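Local coordinates for protein pyruvate kinase 1 (Trypanosoma brucei brucei, PDB 4KCT) that catalyses the last step of glycolysis, phosphoryl transfer from phosphoenolpyruvate to ADP giving pyruvate and ATP, and also has an intrinsic decarboxylase activity, at residues A[77-81]-A[429-433]; A[400-404]-A[424-428]. All blocks are in the same frame, centred on the assembly; numbering follows the deposited sequence.

Contact 1 of 2, residues A[77-81]-A[429-433]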
ATOM      1  N   LEU A  77     -34.387  -3.067  29.141  1.00 26.01           N
ATOM      2  CA  LEU A  77     -33.719  -2.948  27.839  1.00 26.44           C
ATOM      3  C   LEU A  77     -34.436  -1.958  26.928  1.00 25.83           C
ATOM      4  O   LEU A  77     -35.644  -1.784  27.016  1.00 24.29           O
ATOM      5  CB  LEU A  77     -33.664  -4.305  27.162  1.00 27.02           C
ATOM      6  CG  LEU A  77     -32.933  -5.393  27.947  1.00 27.00           C
ATOM      7  CD1 LEU A  77     -33.002  -6.724  27.196  1.00 28.03           C
ATOM      8  CD2 LEU A  77     -31.486  -4.986  28.184  1.00 28.74           C
ATOM      9  N   HIS A  78     -33.701  -1.438  25.952  1.00 23.90           N
ATOM     10  CA  HIS A  78     -34.271  -0.633  24.889  1.00 24.09           C
ATOM     11  C   HIS A  78     -34.261  -1.475  23.653  1.00 25.21           C
ATOM     12  O   HIS A  78     -33.183  -1.839  23.168  1.00 24.14           O
ATOM     13  CB  HIS A  78     -33.376   0.579  24.651  1.00 25.89           C
ATOM     14  CG  HIS A  78     -33.267   1.486  25.842  1.00 28.74           C
ATOM     15  ND1 HIS A  78     -34.322   2.173  26.325  1.00 29.23           N
ATOM     16  CD2 HIS A  78     -32.184   1.800  26.660  1.00 29.94           C
ATOM     17  CE1 HIS A  78     -33.944   2.865  27.416  1.00 30.80           C
ATOM     18  NE2 HIS A  78     -32.626   2.679  27.589  1.00 34.36           N
ATOM     19  N   ILE A  79     -35.440  -1.883  23.188  1.00 21.42           N
ATOM     20  CA  ILE A  79     -35.529  -2.776  22.023  1.00 20.36           C
ATOM     21  C   ILE A  79     -36.245  -2.057  20.871  1.00 20.88           C
ATOM     22  O   ILE A  79     -37.306  -1.483  21.074  1.00 18.93           O
ATOM     23  CB  ILE A  79     -36.288  -4.068  22.388  1.00 19.53           C
ATOM     24  CG1 ILE A  79     -35.551  -4.810  23.523  1.00 20.20           C
ATOM     25  CG2 ILE A  79     -36.562  -4.932  21.149  1.00 19.22           C
ATOM     26  CD1 ILE A  79     -34.159  -5.301  23.161  1.00 19.37           C
ATOM     27  N   GLY A  80     -35.616  -2.035  19.689  1.00 17.74           N
ATOM     28  CA  GLY A  80     -36.212  -1.406  18.524  1.00 17.92           C
ATOM     29  C   GLY A  80     -37.422  -2.207  18.059  1.00 17.82           C
ATOM     30  O   GLY A  80     -37.419  -3.439  18.119  1.00 17.03           O
ATOM     31  N   ILE A  81     -38.424  -1.518  17.525  1.00 16.93           N
ATOM     32  CA  ILE A  81     -39.552  -2.187  16.894  1.00 16.70           C
ATOM     33  C   ILE A  81     -39.661  -1.754  15.419  1.00 18.06           C
ATOM     34  O   ILE A  81     -39.677  -0.552  15.111  1.00 16.88           O
ATOM     35  CB  ILE A  81     -40.882  -1.890  17.639  1.00 17.08           C
ATOM     36  CG1 ILE A  81     -40.866  -2.510  19.039  1.00 18.66           C
ATOM     37  CG2 ILE A  81     -42.071  -2.445  16.842  1.00 18.84           C
ATOM     38  CD1 ILE A  81     -42.048  -2.083  19.932  1.00 20.07           C
ATOM     39  N   CYS A 429     -32.281   5.528  21.708  1.00 18.83           N
ATOM     40  CA  CYS A 429     -31.811   4.232  22.242  1.00 19.80           C
ATOM     41  C   CYS A 429     -32.307   3.082  21.388  1.00 20.51           C
ATOM     42  O   CYS A 429     -31.550   2.167  21.063  1.00 19.42           O
ATOM     43  CB  CYS A 429     -32.294   4.019  23.691  1.00 22.26           C
ATOM     44  SG  CYS A 429     -31.701   5.240  24.867  1.00 28.03           S
ATOM     45  N   ARG A 430     -33.585   3.136  21.004  1.00 17.40           N
ATOM     46  CA  ARG A 430     -34.175   2.023  20.281  1.00 17.70           C
ATOM     47  C   ARG A 430     -33.642   1.981  18.857  1.00 17.62           C
ATOM     48  O   ARG A 430     -33.415   0.888  18.280  1.00 16.91           O
ATOM     49  CB  ARG A 430     -35.703   2.128  20.287  1.00 16.06           C
ATOM     50  CG  ARG A 430     -36.313   1.895  21.666  1.00 17.52           C
ATOM     51  CD  ARG A 430     -37.839   1.780  21.601  1.00 18.60           C
ATOM     52  NE  ARG A 430     -38.475   3.040  21.184  1.00 17.67           N
ATOM     53  CZ  ARG A 430     -38.867   3.992  22.020  1.00 19.86           C
ATOM     54  NH1 ARG A 430     -38.617   3.886  23.324  1.00 20.23           N
ATOM     55  NH2 ARG A 430     -39.561   5.028  21.569  1.00 19.90           N
ATOM     56  N   GLN A 431     -33.477   3.153  18.262  1.00 15.91           N
ATOM     57  CA  GLN A 431     -33.056   3.215  16.860  1.00 16.75           C
ATOM     58  C   GLN A 431     -31.584   2.822  16.678  1.00 17.37           C
ATOM     59  O   GLN A 431     -31.202   2.320  15.637  1.00 18.13           O
ATOM     60  CB  GLN A 431     -33.330   4.613  16.282  1.00 17.14           C
ATOM     61  CG  GLN A 431     -34.813   4.790  15.939  1.00 17.51           C
ATOM     62  CD  GLN A 431     -35.151   6.189  15.515  1.00 19.23           C
ATOM     63  OE1 GLN A 431     -34.349   7.097  15.681  1.00 18.88           O
ATOM     64  NE2 GLN A 431     -36.322   6.364  14.921  1.00 16.21           N
ATOM     65  N   LEU A 432     -30.774   3.048  17.701  1.00 15.15           N
ATOM     66  CA  LEU A 432     -29.350   2.781  17.602  1.00 17.17           C
ATOM     67  C   LEU A 432     -29.063   1.278  17.666  1.00 17.85           C
ATOM     68  O   LEU A 432     -27.947   0.841  17.410  1.00 15.94           O
ATOM     69  CB  LEU A 432     -28.580   3.561  18.679  1.00 16.15           C
ATOM     70  CG  LEU A 432     -28.341   5.053  18.307  1.00 17.69           C
ATOM     71  CD1 LEU A 432     -27.729   5.781  19.499  1.00 15.57           C
ATOM     72  CD2 LEU A 432     -27.387   5.147  17.095  1.00 15.01           C
ATOM     73  N   ASN A 433     -30.113   0.488  17.895  1.00 17.86           N
ATOM     74  CA  ASN A 433     -30.015  -0.985  17.864  1.00 17.41           C
ATOM     75  C   ASN A 433     -29.664  -1.563  16.498  1.00 17.65           C
ATOM     76  O   ASN A 433     -29.279  -2.754  16.405  1.00 18.08           O
ATOM     77  CB  ASN A 433     -31.337  -1.642  18.336  1.00 18.15           C
ATOM     78  CG  ASN A 433     -31.453  -1.722  19.852  1.00 22.31           C
ATOM     79  OD1 ASN A 433     -30.659  -2.376  20.495  1.00 25.03           O
ATOM     80  ND2 ASN A 433     -32.549  -1.204  20.389  1.00 21.16           N
TER
HETATM   81  O   HOH W   1     -37.135   2.072  25.173  1.00 20.44           O
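This is an interdomain contact of pyruvate kinase. The loop leading into strand 80-84, third in the TIM barrel, together with the strand's first residues, meets 429-433, which lies on helix 426-431 of the alpha/beta domain. His78 and Cys429 pack face-on against each other. Both point their CA-to-CB bonds toward the other segment, and both take the m rotamer. Chi2 of His78, -65°, turns one face of the imidazole to Cys429. Cys429 CB lies 3.7 Å from the centroid of the His78 ring, a CH-pi contact. Cys429 SG is 3.9 Å from that centroid and 12° off the ring normal, a sulfur-aromatic contact. One water joins His78 ND1 and Arg430 NH1, at 3.0 Å from each. The CA-to-CB bond of Arg430 points sideways. With chi2 t the aliphatic part reaches across 77-81, and Arg430 CD comes 3.3 Å from Ile79 O. An m chi3 and a chi4 of -90° then bend the guanidinium, whose NE forms a salt bridge with Asp207. Ile79 points away and packs on Val68 and Ala72 of helix 58-75. Gly80 CA sits 3.6 Å from Arg430 O; a CB here would clash with that oxygen. Asn433 binds both segments through one amide nitrogen: ND2 donates to His78 O at 2.9 Å and to Arg430 O at 3.1 Å.

Contact 2 of 2, residues A[400-404]-A[424-428]. With FDP (2,6-di-O-phosphono-beta-D-fructofuranose), chain F.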
ATOM      1  N   LEU A 400     -21.952  11.553  23.316  1.00 16.51           N
ATOM      2  CA  LEU A 400     -23.284  12.153  23.579  1.00 17.56           C
ATOM      3  C   LEU A 400     -24.009  12.381  22.260  1.00 17.18           C
ATOM      4  O   LEU A 400     -23.461  13.010  21.348  1.00 17.15           O
ATOM      5  CB  LEU A 400     -23.137  13.495  24.317  1.00 17.54           C
ATOM      6  CG  LEU A 400     -22.994  13.399  25.851  1.00 22.22           C
ATOM      7  CD1 LEU A 400     -21.981  12.335  26.232  1.00 20.82           C
ATOM      8  CD2 LEU A 400     -22.602  14.757  26.439  1.00 20.51           C
ATOM      9  N   SER A 401     -25.168  11.747  22.092  1.00 16.48           N
ATOM     10  CA  SER A 401     -25.921  11.924  20.855  1.00 19.34           C
ATOM     11  C   SER A 401     -27.390  11.956  21.168  1.00 20.66           C
ATOM     12  O   SER A 401     -27.890  11.086  21.858  1.00 24.05           O
ATOM     13  CB  SER A 401     -25.630  10.786  19.855  1.00 18.46           C
ATOM     14  OG  SER A 401     -26.268  11.060  18.614  1.00 18.23           O
ATOM     15  N   ASN A 402     -28.069  12.992  20.701  1.00 21.15           N
ATOM     16  CA  ASN A 402     -29.498  13.120  20.933  1.00 20.95           C
ATOM     17  C   ASN A 402     -30.324  12.558  19.788  1.00 20.97           C
ATOM     18  O   ASN A 402     -31.347  11.893  20.023  1.00 23.32           O
ATOM     19  CB  ASN A 402     -29.856  14.584  21.203  1.00 22.33           C
ATOM     20  CG  ASN A 402     -29.036  15.169  22.344  1.00 24.22           C
ATOM     21  OD1 ASN A 402     -28.950  14.571  23.424  1.00 24.99           O
ATOM     22  ND2 ASN A 402     -28.317  16.248  22.061  1.00 24.36           N
ATOM     23  N   THR A 403     -29.835  12.721  18.563  1.00 18.73           N
ATOM     24  CA  THR A 403     -30.572  12.233  17.382  1.00 19.05           C
ATOM     25  C   THR A 403     -30.079  10.830  16.996  1.00 18.53           C
ATOM     26  O   THR A 403     -30.657  10.191  16.139  1.00 18.63           O
ATOM     27  CB  THR A 403     -30.371  13.148  16.156  1.00 20.92           C
ATOM     28  OG1 THR A 403     -28.984  13.116  15.747  1.00 23.01           O
ATOM     29  CG2 THR A 403     -30.784  14.602  16.479  1.00 20.44           C
ATOM     30  N   GLY A 404     -28.912  10.452  17.496  1.00 17.17           N
ATOM     31  CA  GLY A 404     -28.252   9.228  17.020  1.00 15.73           C
ATOM     32  C   GLY A 404     -27.117   9.500  16.041  1.00 17.40           C
ATOM     33  O   GLY A 404     -26.283   8.640  15.808  1.00 15.51           O
ATOM     34  N   THR A 424     -30.559  11.637  25.123  1.00 21.32           N
ATOM     35  CA  THR A 424     -31.690  12.223  25.847  1.00 21.17           C
ATOM     36  C   THR A 424     -33.042  11.772  25.277  1.00 22.20           C
ATOM     37  O   THR A 424     -34.091  12.268  25.700  1.00 22.16           O
ATOM     38  CB  THR A 424     -31.630  13.757  25.762  1.00 21.59           C
ATOM     39  OG1 THR A 424     -31.491  14.131  24.389  1.00 22.55           O
ATOM     40  CG2 THR A 424     -30.420  14.280  26.533  1.00 23.96           C
ATOM     41  N   ARG A 425     -33.023  10.852  24.312  1.00 21.31           N
ATOM     42  CA  ARG A 425     -34.259  10.344  23.715  1.00 23.21           C
ATOM     43  C   ARG A 425     -34.349   8.828  23.755  1.00 22.58           C
ATOM     44  O   ARG A 425     -33.489   8.131  23.221  1.00 20.88           O
ATOM     45  CB  ARG A 425     -34.399  10.814  22.273  1.00 24.15           C
ATOM     46  CG  ARG A 425     -34.561  12.309  22.125  1.00 27.53           C
ATOM     47  CD  ARG A 425     -34.689  12.700  20.664  1.00 30.11           C
ATOM     48  NE  ARG A 425     -34.107  14.017  20.451  1.00 46.76           N
ATOM     49  CZ  ARG A 425     -33.806  14.530  19.261  1.00 49.79           C
ATOM     50  NH1 ARG A 425     -34.118  13.879  18.139  1.00 45.11           N
ATOM     51  NH2 ARG A 425     -33.215  15.710  19.196  1.00 50.20           N
ATOM     52  N   LEU A 426     -35.434   8.314  24.332  1.00 21.10           N
ATOM     53  CA  LEU A 426     -35.656   6.869  24.338  1.00 22.52           C
ATOM     54  C   LEU A 426     -35.753   6.288  22.931  1.00 20.84           C
ATOM     55  O   LEU A 426     -35.281   5.186  22.672  1.00 19.07           O
ATOM     56  CB  LEU A 426     -36.916   6.520  25.137  1.00 23.24           C
ATOM     57  CG  LEU A 426     -36.778   6.737  26.656  1.00 24.57           C
ATOM     58  CD1 LEU A 426     -38.159   6.743  27.326  1.00 28.38           C
ATOM     59  CD2 LEU A 426     -35.893   5.646  27.248  1.00 24.52           C
ATOM     60  N   GLN A 427     -36.356   7.024  22.009  1.00 18.90           N
ATOM     61  CA  GLN A 427     -36.434   6.501  20.662  1.00 20.19           C
ATOM     62  C   GLN A 427     -35.039   6.376  20.037  1.00 20.05           C
ATOM     63  O   GLN A 427     -34.803   5.493  19.211  1.00 18.65           O
ATOM     64  CB  GLN A 427     -37.312   7.354  19.778  1.00 20.85           C
ATOM     65  CG  GLN A 427     -37.400   6.793  18.365  1.00 23.75           C
ATOM     66  CD  GLN A 427     -38.696   7.162  17.667  1.00 28.75           C
ATOM     67  OE1 GLN A 427     -38.858   8.279  17.221  1.00 32.59           O
ATOM     68  NE2 GLN A 427     -39.600   6.194  17.528  1.00 34.51           N
ATOM     69  N   THR A 428     -34.116   7.268  20.418  1.00 18.85           N
ATOM     70  CA  THR A 428     -32.749   7.136  19.928  1.00 18.23           C
ATOM     71  C   THR A 428     -32.054   5.881  20.434  1.00 19.51           C
ATOM     72  O   THR A 428     -31.402   5.177  19.649  1.00 18.59           O
ATOM     73  CB  THR A 428     -31.917   8.401  20.185  1.00 19.70           C
ATOM     74  OG1 THR A 428     -32.454   9.466  19.380  1.00 19.93           O
ATOM     75  CG2 THR A 428     -30.436   8.174  19.790  1.00 18.09           C
TER
HETATM   76  P1  FDP F1004     -25.643  18.706  23.537  1.00 22.06           P
HETATM   77  O1P FDP F1004     -24.465  18.613  24.485  1.00 20.29           O
HETATM   78  O2P FDP F1004     -26.770  17.791  23.944  1.00 22.12           O
HETATM   79  O3P FDP F1004     -26.057  20.120  23.163  1.00 22.37           O
HETATM   80  O1  FDP F1004     -25.038  20.563  20.738  1.00 22.00           O
HETATM   81  C1  FDP F1004     -23.853  19.929  21.230  1.00 19.84           C
HETATM   82  C2  FDP F1004     -24.075  18.422  21.238  1.00 20.55           C
HETATM   83  O2  FDP F1004     -25.149  18.023  22.136  1.00 19.92           O
HETATM   84  C3  FDP F1004     -22.808  17.638  21.567  1.00 17.47           C
HETATM   85  O3  FDP F1004     -22.495  17.688  22.956  1.00 18.76           O
HETATM   86  C4  FDP F1004     -23.230  16.241  21.144  1.00 18.40           C
HETATM   87  O4  FDP F1004     -22.123  15.334  21.001  1.00 18.18           O
HETATM   88  C5  FDP F1004     -23.912  16.537  19.817  1.00 17.59           C
HETATM   89  O5  FDP F1004     -24.391  17.928  19.918  1.00 18.25           O
HETATM   90  C6  FDP F1004     -25.070  15.577  19.574  1.00 18.19           C
HETATM   91  O6  FDP F1004     -25.458  15.697  18.203  1.00 20.97           O
HETATM   92  P2  FDP F1004     -26.427  14.570  17.559  1.00 22.48           P
HETATM   93  O4P FDP F1004     -25.584  13.283  17.557  1.00 17.32           O
HETATM   94  O5P FDP F1004     -27.597  14.537  18.492  1.00 19.16           O
HETATM   95  O6P FDP F1004     -26.723  15.082  16.171  1.00 20.09           O
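Two threonine hydroxyls hold the phosphate-binding loop of the fructose 2,6-bisphosphate (FDP) effector site against the start of helix 426-431. Thr428 OG1 donates to Asn402 O at 2.7 Å, and Thr424 OG1 donates to Asn402 OD1 at 2.8 Å. Asn402 thus meets the second segment through backbone and side chain, while its ND2 donates to FDP O2P at 2.9 Å. The loop follows strand 396-400 and leads into helix 405-412. It wraps the other phosphate: Ser401 OG donates to FDP O4P at 2.6 Å, and the backbone N atoms of Asn402 and Thr403 donate to FDP O5P at 2.7 and 2.9 Å. FDP O4 donates to Leu400 O at 2.7 Å. Lys454, Ser406 and Arg457 also bind the ligand. Gly404 is the N-cap of helix 405-412; its phi of 102° would jam a CB against the preceding carbonyl oxygen. Arg425, N-cap of helix 426-431, extends its side chain over the loop. One face of its guanidinium lies against Asn402 O and Thr403 CA. Further out the contact is van der Waals packing: Thr403 CG2 lies 3.8 Å from Arg425 NH1, and Thr428 CG2 lies 3.6 Å from Gly404 N.

Overall arrangement
From the N terminus, the chain first reaches 77-81, where helix 58-75 leads into barrel strand 80-84. It completes the barrel and enters the alpha/beta domain. The effector loop 400-404 follows strand 396-400. After helix 405-412 and strand 419-423, residues 424-428 return to that loop, and contact 2 closes a short loop. The next residues, 429-433, close the long loop of contact 1, so contact 2 is nested inside it. Both contacts use helix 426-431. Its start meets the loop that binds FDP and its C-terminal part meets the barrel. The contact centres are 11 Å apart, and His78 CE1 packs 3.4 Å from Leu426 CD2.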